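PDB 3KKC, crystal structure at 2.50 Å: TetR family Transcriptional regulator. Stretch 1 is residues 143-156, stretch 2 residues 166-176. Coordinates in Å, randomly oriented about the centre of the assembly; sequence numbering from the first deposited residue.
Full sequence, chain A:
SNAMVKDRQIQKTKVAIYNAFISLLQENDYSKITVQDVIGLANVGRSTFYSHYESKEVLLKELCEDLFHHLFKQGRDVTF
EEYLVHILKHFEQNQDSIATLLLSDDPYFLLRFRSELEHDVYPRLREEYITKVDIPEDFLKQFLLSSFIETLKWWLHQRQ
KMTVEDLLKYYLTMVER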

ATOM      1  N   PHE A 143       2.020   0.017 -13.391  1.00 62.46           N
ATOM      2  CA  PHE A 143       3.011   0.981 -12.925  1.00 60.70           C
ATOM      3  C   PHE A 143       2.433   2.398 -12.820  1.00 64.52           C
ATOM      4  O   PHE A 143       2.807   3.185 -11.951  1.00 64.16           O
ATOM      5  CB  PHE A 143       4.199   0.967 -13.872  1.00 55.85           C
ATOM      6  CG  PHE A 143       5.383   1.780 -13.401  1.00 59.90           C
ATOM      7  CD1 PHE A 143       6.481   1.159 -12.812  1.00 64.12           C
ATOM      8  CD2 PHE A 143       5.426   3.158 -13.603  1.00 60.02           C
ATOM      9  CE1 PHE A 143       7.594   1.904 -12.401  1.00 66.36           C
ATOM     10  CE2 PHE A 143       6.529   3.914 -13.207  1.00 60.02           C
ATOM     11  CZ  PHE A 143       7.611   3.294 -12.606  1.00 66.37           C
ATOM     12  N   LEU A 144       1.516   2.716 -13.724  1.00 68.69           N
ATOM     13  CA  LEU A 144       1.041   4.083 -13.885  1.00 72.42           C
ATOM     14  C   LEU A 144       0.011   4.420 -12.796  1.00 77.46           C
ATOM     15  O   LEU A 144       0.138   5.429 -12.088  1.00 77.40           O
ATOM     16  CB  LEU A 144       0.415   4.243 -15.273  1.00 68.10           C
ATOM     17  CG  LEU A 144       1.058   5.067 -16.385  1.00 66.25           C
ATOM     18  CD1 LEU A 144       2.426   5.558 -16.010  1.00 59.60           C
ATOM     19  CD2 LEU A 144       1.092   4.252 -17.646  1.00 69.16           C
ATOM     20  N   LEU A 145      -1.003   3.563 -12.677  1.00 74.09           N
ATOM     21  CA  LEU A 145      -2.072   3.743 -11.710  1.00 74.00           C
ATOM     22  C   LEU A 145      -1.513   3.725 -10.311  1.00 78.23           C
ATOM     23  O   LEU A 145      -1.826   4.589  -9.503  1.00 83.29           O
ATOM     24  CB  LEU A 145      -3.119   2.642 -11.857  1.00 72.00           C
ATOM     25  CG  LEU A 145      -4.471   3.117 -12.378  1.00 73.38           C
ATOM     26  CD1 LEU A 145      -4.333   4.430 -13.082  1.00 70.22           C
ATOM     27  CD2 LEU A 145      -5.074   2.083 -13.312  1.00 80.77           C
ATOM     28  N   SER A 146      -0.665   2.746 -10.031  1.00 76.64           N
ATOM     29  CA  SER A 146      -0.129   2.604  -8.692  1.00 74.59           C
ATOM     30  C   SER A 146       0.841   3.727  -8.324  1.00 68.98           C
ATOM     31  O   SER A 146       0.898   4.149  -7.164  1.00 73.47           O
ATOM     32  CB  SER A 146       0.541   1.242  -8.514  1.00 76.41           C
ATOM     33  OG  SER A 146       1.728   1.400  -7.759  1.00 78.60           O
ATOM     34  N   SER A 147       1.617   4.210  -9.289  1.00 54.97           N
ATOM     35  CA  SER A 147       2.534   5.302  -8.980  1.00 60.96           C
ATOM     36  C   SER A 147       1.767   6.640  -8.854  1.00 65.99           C
ATOM     37  O   SER A 147       2.207   7.577  -8.180  1.00 62.22           O
ATOM     38  CB  SER A 147       3.612   5.415 -10.046  1.00 63.88           C
ATOM     39  OG  SER A 147       3.093   6.111 -11.168  1.00 72.60           O
ATOM     40  N   PHE A 148       0.617   6.733  -9.509  1.00 69.49           N
ATOM     41  CA  PHE A 148      -0.209   7.908  -9.303  1.00 76.54           C
ATOM     42  C   PHE A 148      -0.739   7.912  -7.865  1.00 72.30           C
ATOM     43  O   PHE A 148      -0.508   8.882  -7.128  1.00 67.77           O
ATOM     44  CB  PHE A 148      -1.339   8.002 -10.330  1.00 77.13           C
ATOM     45  CG  PHE A 148      -2.252   9.173 -10.111  1.00 75.99           C
ATOM     46  CD1 PHE A 148      -1.930  10.417 -10.612  1.00 77.89           C
ATOM     47  CD2 PHE A 148      -3.433   9.027  -9.398  1.00 71.32           C
ATOM     48  CE1 PHE A 148      -2.765  11.481 -10.416  1.00 76.30           C
ATOM     49  CE2 PHE A 148      -4.270  10.084  -9.204  1.00 68.94           C
ATOM     50  CZ  PHE A 148      -3.937  11.310  -9.707  1.00 74.77           C
ATOM     51  N   ILE A 149      -1.408   6.828  -7.465  1.00 67.34           N
ATOM     52  CA  ILE A 149      -1.935   6.712  -6.103  1.00 71.97           C
ATOM     53  C   ILE A 149      -0.858   6.932  -5.056  1.00 74.62           C
ATOM     54  O   ILE A 149      -1.071   7.661  -4.084  1.00 77.84           O
ATOM     55  CB  ILE A 149      -2.630   5.367  -5.819  1.00 77.80           C
ATOM     56  CG1 ILE A 149      -3.720   5.091  -6.852  1.00 83.18           C
ATOM     57  CG2 ILE A 149      -3.297   5.408  -4.467  1.00 75.55           C
ATOM     58  CD1 ILE A 149      -4.391   3.774  -6.665  1.00 81.61           C
ATOM     59  N   GLU A 150       0.307   6.334  -5.259  1.00 73.44           N
ATOM     60  CA  GLU A 150       1.390   6.482  -4.292  1.00 72.61           C
ATOM     61  C   GLU A 150       2.034   7.873  -4.281  1.00 68.02           C
ATOM     62  O   GLU A 150       2.347   8.404  -3.216  1.00 69.62           O
ATOM     63  CB  GLU A 150       2.443   5.387  -4.469  1.00 77.38           C
ATOM     64  CG  GLU A 150       2.689   4.579  -3.204  1.00 81.27           C
ATOM     65  CD  GLU A 150       1.487   3.745  -2.800  1.00 84.84           C
ATOM     66  OE1 GLU A 150       0.904   3.052  -3.667  1.00 84.89           O
ATOM     67  OE2 GLU A 150       1.125   3.779  -1.608  1.00 86.24           O
ATOM     68  N   THR A 151       2.235   8.487  -5.440  1.00 68.01           N
ATOM     69  CA  THR A 151       2.726   9.862  -5.410  1.00 69.72           C
ATOM     70  C   THR A 151       1.791  10.667  -4.513  1.00 70.20           C
ATOM     71  O   THR A 151       2.234  11.336  -3.573  1.00 71.89           O
ATOM     72  CB  THR A 151       2.807  10.500  -6.811  1.00 70.43           C
ATOM     73  OG1 THR A 151       3.897   9.922  -7.530  1.00 72.45           O
ATOM     74  CG2 THR A 151       3.025  12.027  -6.720  1.00 69.53           C
ATOM     75  N   LEU A 152       0.494  10.552  -4.806  1.00 67.63           N
ATOM     76  CA  LEU A 152      -0.589  11.244  -4.105  1.00 64.85           C
ATOM     77  C   LEU A 152      -0.572  11.050  -2.575  1.00 66.43           C
ATOM     78  O   LEU A 152      -0.512  12.030  -1.833  1.00 65.15           O
ATOM     79  CB  LEU A 152      -1.919  10.799  -4.706  1.00 61.66           C
ATOM     80  CG  LEU A 152      -3.165  11.192  -3.942  1.00 69.29           C
ATOM     81  CD1 LEU A 152      -3.073  12.645  -3.579  1.00 70.78           C
ATOM     82  CD2 LEU A 152      -4.393  10.930  -4.784  1.00 71.75           C
ATOM     83  N   LYS A 153      -0.589   9.800  -2.106  1.00 63.81           N
ATOM     84  CA  LYS A 153      -0.487   9.535  -0.663  1.00 66.46           C
ATOM     85  C   LYS A 153       0.720  10.221  -0.052  1.00 66.20           C
ATOM     86  O   LYS A 153       0.639  10.800   1.022  1.00 70.70           O
ATOM     87  CB  LYS A 153      -0.404   8.028  -0.349  1.00 64.98           C
ATOM     88  CG  LYS A 153      -1.730   7.296  -0.340  1.00 66.16           C
ATOM     89  CD  LYS A 153      -1.521   5.820  -0.623  1.00 76.55           C
ATOM     90  CE  LYS A 153      -1.884   4.933   0.578  1.00 85.80           C
ATOM     91  NZ  LYS A 153      -0.790   3.962   0.891  1.00 89.09           N
ATOM     92  N   TRP A 154       1.858  10.123  -0.726  1.00 62.11           N
ATOM     93  CA  TRP A 154       3.098  10.646  -0.169  1.00 59.82           C
ATOM     94  C   TRP A 154       2.966  12.177   0.032  1.00 66.14           C
ATOM     95  O   TRP A 154       3.348  12.733   1.073  1.00 63.79           O
ATOM     96  CB  TRP A 154       4.287  10.254  -1.076  1.00 52.48           C
ATOM     97  CG  TRP A 154       5.492  11.087  -0.844  1.00 55.67           C
ATOM     98  CD1 TRP A 154       6.472  10.867   0.077  1.00 53.34           C
ATOM     99  CD2 TRP A 154       5.836  12.321  -1.520  1.00 52.82           C
ATOM    100  NE1 TRP A 154       7.413  11.883   0.016  1.00 59.60           N
ATOM    101  CE2 TRP A 154       7.045  12.788  -0.951  1.00 57.80           C
ATOM    102  CE3 TRP A 154       5.241  13.067  -2.540  1.00 56.31           C
ATOM    103  CZ2 TRP A 154       7.685  13.988  -1.383  1.00 58.91           C
ATOM    104  CZ3 TRP A 154       5.884  14.286  -2.977  1.00 57.73           C
ATOM    105  CH2 TRP A 154       7.089  14.717  -2.389  1.00 53.83           C
ATOM    106  N   TRP A 155       2.394  12.828  -0.976  1.00 65.77           N
ATOM    107  CA  TRP A 155       2.204  14.271  -0.997  1.00 71.18           C
ATOM    108  C   TRP A 155       1.287  14.709   0.156  1.00 73.77           C
ATOM    109  O   TRP A 155       1.548  15.705   0.832  1.00 74.02           O
ATOM    110  CB  TRP A 155       1.616  14.652  -2.361  1.00 71.11           C
ATOM    111  CG  TRP A 155       1.279  16.107  -2.574  1.00 75.07           C
ATOM    112  CD1 TRP A 155       2.118  17.179  -2.446  1.00 72.82           C
ATOM    113  CD2 TRP A 155       0.015  16.638  -3.004  1.00 73.47           C
ATOM    114  NE1 TRP A 155       1.451  18.332  -2.749  1.00 75.06           N
ATOM    115  CE2 TRP A 155       0.161  18.031  -3.098  1.00 73.88           C
ATOM    116  CE3 TRP A 155      -1.226  16.065  -3.315  1.00 71.96           C
ATOM    117  CZ2 TRP A 155      -0.888  18.867  -3.492  1.00 74.28           C
ATOM    118  CZ3 TRP A 155      -2.263  16.894  -3.709  1.00 74.25           C
ATOM    119  CH2 TRP A 155      -2.087  18.280  -3.793  1.00 74.54           C
ATOM    120  N   LEU A 156       0.233  13.940   0.393  1.00 70.81           N
ATOM    121  CA  LEU A 156      -0.704  14.236   1.470  1.00 69.03           C
ATOM    122  C   LEU A 156      -0.089  14.076   2.879  1.00 79.41           C
ATOM    123  O   LEU A 156      -0.527  14.741   3.828  1.00 87.09           O
ATOM    124  CB  LEU A 156      -1.987  13.397   1.308  1.00 58.76           C
ATOM    125  CG  LEU A 156      -2.824  13.712   0.053  1.00 57.99           C
ATOM    126  CD1 LEU A 156      -3.886  12.668  -0.220  1.00 59.95           C
ATOM    127  CD2 LEU A 156      -3.490  15.086   0.136  1.00 58.29           C
ATOM    128  N   ASP A 166       2.835  21.832  -9.432  1.00 79.09           N
ATOM    129  CA  ASP A 166       4.162  21.246  -9.294  1.00 81.65           C
ATOM    130  C   ASP A 166       4.124  19.708  -9.203  1.00 80.71           C
ATOM    131  O   ASP A 166       4.842  19.017  -9.914  1.00 80.33           O
ATOM    132  CB  ASP A 166       4.878  21.842  -8.081  1.00 87.73           C
ATOM    133  CG  ASP A 166       5.434  23.233  -8.364  1.00 92.75           C
ATOM    134  OD1 ASP A 166       5.469  23.606  -9.554  1.00 90.02           O
ATOM    135  OD2 ASP A 166       5.840  23.941  -7.413  1.00 95.67           O
ATOM    136  N   LEU A 167       3.284  19.168  -8.335  1.00 81.46           N
ATOM    137  CA  LEU A 167       3.221  17.720  -8.194  1.00 81.18           C
ATOM    138  C   LEU A 167       2.735  17.049  -9.480  1.00 81.71           C
ATOM    139  O   LEU A 167       3.251  15.997  -9.879  1.00 82.37           O
ATOM    140  CB  LEU A 167       2.328  17.314  -7.015  1.00 77.92           C
ATOM    141  CG  LEU A 167       2.258  15.802  -6.753  1.00 76.74           C
ATOM    142  CD1 LEU A 167       3.147  15.345  -5.555  1.00 63.07           C
ATOM    143  CD2 LEU A 167       0.818  15.337  -6.595  1.00 76.02           C
ATOM    144  N   LEU A 168       1.731  17.638 -10.120  1.00 79.87           N
ATOM    145  CA  LEU A 168       1.220  17.068 -11.357  1.00 81.09           C
ATOM    146  C   LEU A 168       2.328  17.057 -12.408  1.00 83.73           C
ATOM    147  O   LEU A 168       2.406  16.175 -13.263  1.00 83.09           O
ATOM    148  CB  LEU A 168       0.042  17.875 -11.877  1.00 81.35           C
ATOM    149  CG  LEU A 168      -0.489  17.265 -13.171  1.00 78.82           C
ATOM    150  CD1 LEU A 168      -1.055  15.852 -12.907  1.00 70.23           C
ATOM    151  CD2 LEU A 168      -1.511  18.183 -13.835  1.00 78.25           C
ATOM    152  N   LYS A 169       3.193  18.056 -12.316  1.00 81.53           N
ATOM    153  CA  LYS A 169       4.296  18.228 -13.239  1.00 82.43           C
ATOM    154  C   LYS A 169       5.352  17.154 -13.023  1.00 80.89           C
ATOM    155  O   LYS A 169       5.668  16.374 -13.930  1.00 80.16           O
ATOM    156  CB  LYS A 169       4.902  19.627 -13.035  1.00 87.30           C
ATOM    157  CG  LYS A 169       6.286  19.838 -13.630  1.00 92.56           C
ATOM    158  CD  LYS A 169       6.926  21.118 -13.103  1.00 98.57           C
ATOM    159  CE  LYS A 169       8.230  21.429 -13.836  1.00102.44           C
ATOM    160  NZ  LYS A 169       8.997  22.531 -13.182  1.00103.04           N
ATOM    161  N   TYR A 170       5.908  17.139 -11.818  1.00 83.26           N
ATOM    162  CA  TYR A 170       6.942  16.183 -11.449  1.00 85.87           C
ATOM    163  C   TYR A 170       6.480  14.740 -11.634  1.00 82.88           C
ATOM    164  O   TYR A 170       7.281  13.851 -11.881  1.00 89.53           O
ATOM    165  CB  TYR A 170       7.422  16.441 -10.020  1.00 87.62           C
ATOM    166  CG  TYR A 170       8.095  17.782  -9.891  1.00 92.60           C
ATOM    167  CD1 TYR A 170       9.026  18.193 -10.839  1.00 97.13           C
ATOM    168  CD2 TYR A 170       7.803  18.641  -8.840  1.00 94.50           C
ATOM    169  CE1 TYR A 170       9.655  19.432 -10.744  1.00101.44           C
ATOM    170  CE2 TYR A 170       8.429  19.889  -8.732  1.00 96.52           C
ATOM    171  CZ  TYR A 170       9.358  20.279  -9.692  1.00101.21           C
ATOM    172  OH  TYR A 170       9.998  21.510  -9.613  1.00102.36           O
ATOM    173  N   TYR A 171       5.184  14.505 -11.559  1.00 75.78           N
ATOM    174  CA  TYR A 171       4.703  13.167 -11.794  1.00 75.48           C
ATOM    175  C   TYR A 171       4.671  12.842 -13.287  1.00 77.83           C
ATOM    176  O   TYR A 171       5.122  11.773 -13.717  1.00 81.19           O
ATOM    177  CB  TYR A 171       3.325  12.960 -11.159  1.00 74.34           C
ATOM    178  CG  TYR A 171       2.682  11.675 -11.620  1.00 71.79           C
ATOM    179  CD1 TYR A 171       3.021  10.460 -11.050  1.00 67.02           C
ATOM    180  CD2 TYR A 171       1.775  11.675 -12.667  1.00 75.73           C
ATOM    181  CE1 TYR A 171       2.450   9.274 -11.499  1.00 67.50           C
ATOM    182  CE2 TYR A 171       1.202  10.506 -13.113  1.00 75.19           C
ATOM    183  CZ  TYR A 171       1.537   9.310 -12.528  1.00 68.83           C
ATOM    184  OH  TYR A 171       0.941   8.161 -12.999  1.00 69.18           O
ATOM    185  N   LEU A 172       4.131  13.763 -14.074  1.00 79.52           N
ATOM    186  CA  LEU A 172       3.992  13.562 -15.511  1.00 76.28           C
ATOM    187  C   LEU A 172       5.356  13.428 -16.201  1.00 74.82           C
ATOM    188  O   LEU A 172       5.517  12.638 -17.135  1.00 68.59           O
ATOM    189  CB  LEU A 172       3.191  14.710 -16.116  1.00 73.51           C
ATOM    190  CG  LEU A 172       1.762  14.430 -16.609  1.00 76.25           C
ATOM    191  CD1 LEU A 172       1.175  13.052 -16.189  1.00 43.19           C
ATOM    192  CD2 LEU A 172       0.815  15.574 -16.226  1.00 71.55           C
ATOM    193  N   THR A 173       6.345  14.187 -15.737  1.00 74.72           N
ATOM    194  CA  THR A 173       7.674  14.076 -16.322  1.00 79.65           C
ATOM    195  C   THR A 173       8.301  12.737 -15.909  1.00 86.06           C
ATOM    196  O   THR A 173       8.996  12.091 -16.701  1.00 88.62           O
ATOM    197  CB  THR A 173       8.593  15.281 -15.968  1.00 87.75           C
ATOM    198  OG1 THR A 173       8.715  15.391 -14.548  1.00 95.03           O
ATOM    199  CG2 THR A 173       8.015  16.594 -16.519  1.00 83.50           C
HETATM  200  N   MSE A 174       8.026  12.303 -14.679  1.00 85.94           N
HETATM  201  CA  MSE A 174       8.552  11.028 -14.189  1.00 78.52           C
HETATM  202  C   MSE A 174       8.055   9.832 -14.978  1.00 77.97           C
HETATM  203  O   MSE A 174       8.780   8.854 -15.131  1.00 78.81           O
HETATM  204  CB  MSE A 174       8.249  10.825 -12.712  1.00 72.89           C
HETATM  205  CG  MSE A 174       9.303  11.390 -11.794  1.00 75.37           C
HETATM  206 SE   MSE A 174      11.078  10.887 -12.397  0.80116.81          SE
HETATM  207  CE  MSE A 174      10.981   8.953 -12.075  1.00 75.56           C
ATOM    208  N   VAL A 175       6.830   9.918 -15.487  1.00 77.01           N
ATOM    209  CA  VAL A 175       6.215   8.780 -16.164  1.00 77.62           C
ATOM    210  C   VAL A 175       6.223   8.846 -17.685  1.00 80.20           C
ATOM    211  O   VAL A 175       6.194   7.815 -18.345  1.00 82.56           O
ATOM    212  CB  VAL A 175       4.769   8.588 -15.709  1.00 78.38           C
ATOM    213  CG1 VAL A 175       4.734   8.315 -14.219  1.00 81.50           C
ATOM    214  CG2 VAL A 175       3.949   9.810 -16.044  1.00 76.94           C
ATOM    215  N   GLU A 176       6.254  10.053 -18.239  1.00 83.93           N
ATOM    216  CA  GLU A 176       6.141  10.227 -19.685  1.00 86.59           C
ATOM    217  C   GLU A 176       7.168   9.386 -20.429  1.00 86.76           C
ATOM    218  O   GLU A 176       8.309   9.240 -19.981  1.00 88.50           O
ATOM    219  CB  GLU A 176       6.357  11.675 -20.070  1.00 84.74           C
ATOM    220  CG  GLU A 176       7.602  11.831 -20.895  1.00 87.35           C
ATOM    221  CD  GLU A 176       8.192  13.211 -20.788  1.00 94.65           C
ATOM    222  OE1 GLU A 176       7.660  14.129 -21.466  1.00 95.69           O
ATOM    223  OE2 GLU A 176       9.190  13.361 -20.032  1.00 93.28           O
TER

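Two helical segments of one chain, residues 143-156 and 166-175, run roughly antiparallel, their N-to-C directions 148° apart and their axes 11.2 Å apart at closest approach. Contacts therefore pair in reverse order: Trp 155 with Leu 167, Thr 151 with Tyr 171, Leu 144 with Val 175. Leu 167 and Tyr 171, one turn apart, bury the most surface, 108 and 103 Å². Tyr 171 (chi1 t) inserts its ring as a knob among Leu 144, Ser 147, Phe 148 and Thr 151. Tyr 171 OH donates a hydrogen bond to Leu 144 O (3.0 Å), a carbonyl that also accepts the helical bond from Phe 148 N (2.9 Å), so backbone satisfies the buried phenol. Phe 148 turns its edge toward the face of Tyr 171, planes at 77° and centroids 5.7 Å apart. Ser 147 OG lies at the tyrosine ring's edge, 3.2 Å from Tyr 171 CE1, while Thr 151 OG1 bonds back to Ser 147 O (3.0 Å), leaving its methyl CG2 against Leu 167 CD1 (3.5 Å). Leu 167 fills the tryptophan end: CD1 reaches Trp 155 CG (3.6 Å) and the edge of Trp 154 at CZ3 (3.9 Å), and CD2 sits over the face of the Trp 155 six-membered ring in a CH-pi contact. At the other end, Leu 144 CD1 meets Val 175 CB (3.8 Å).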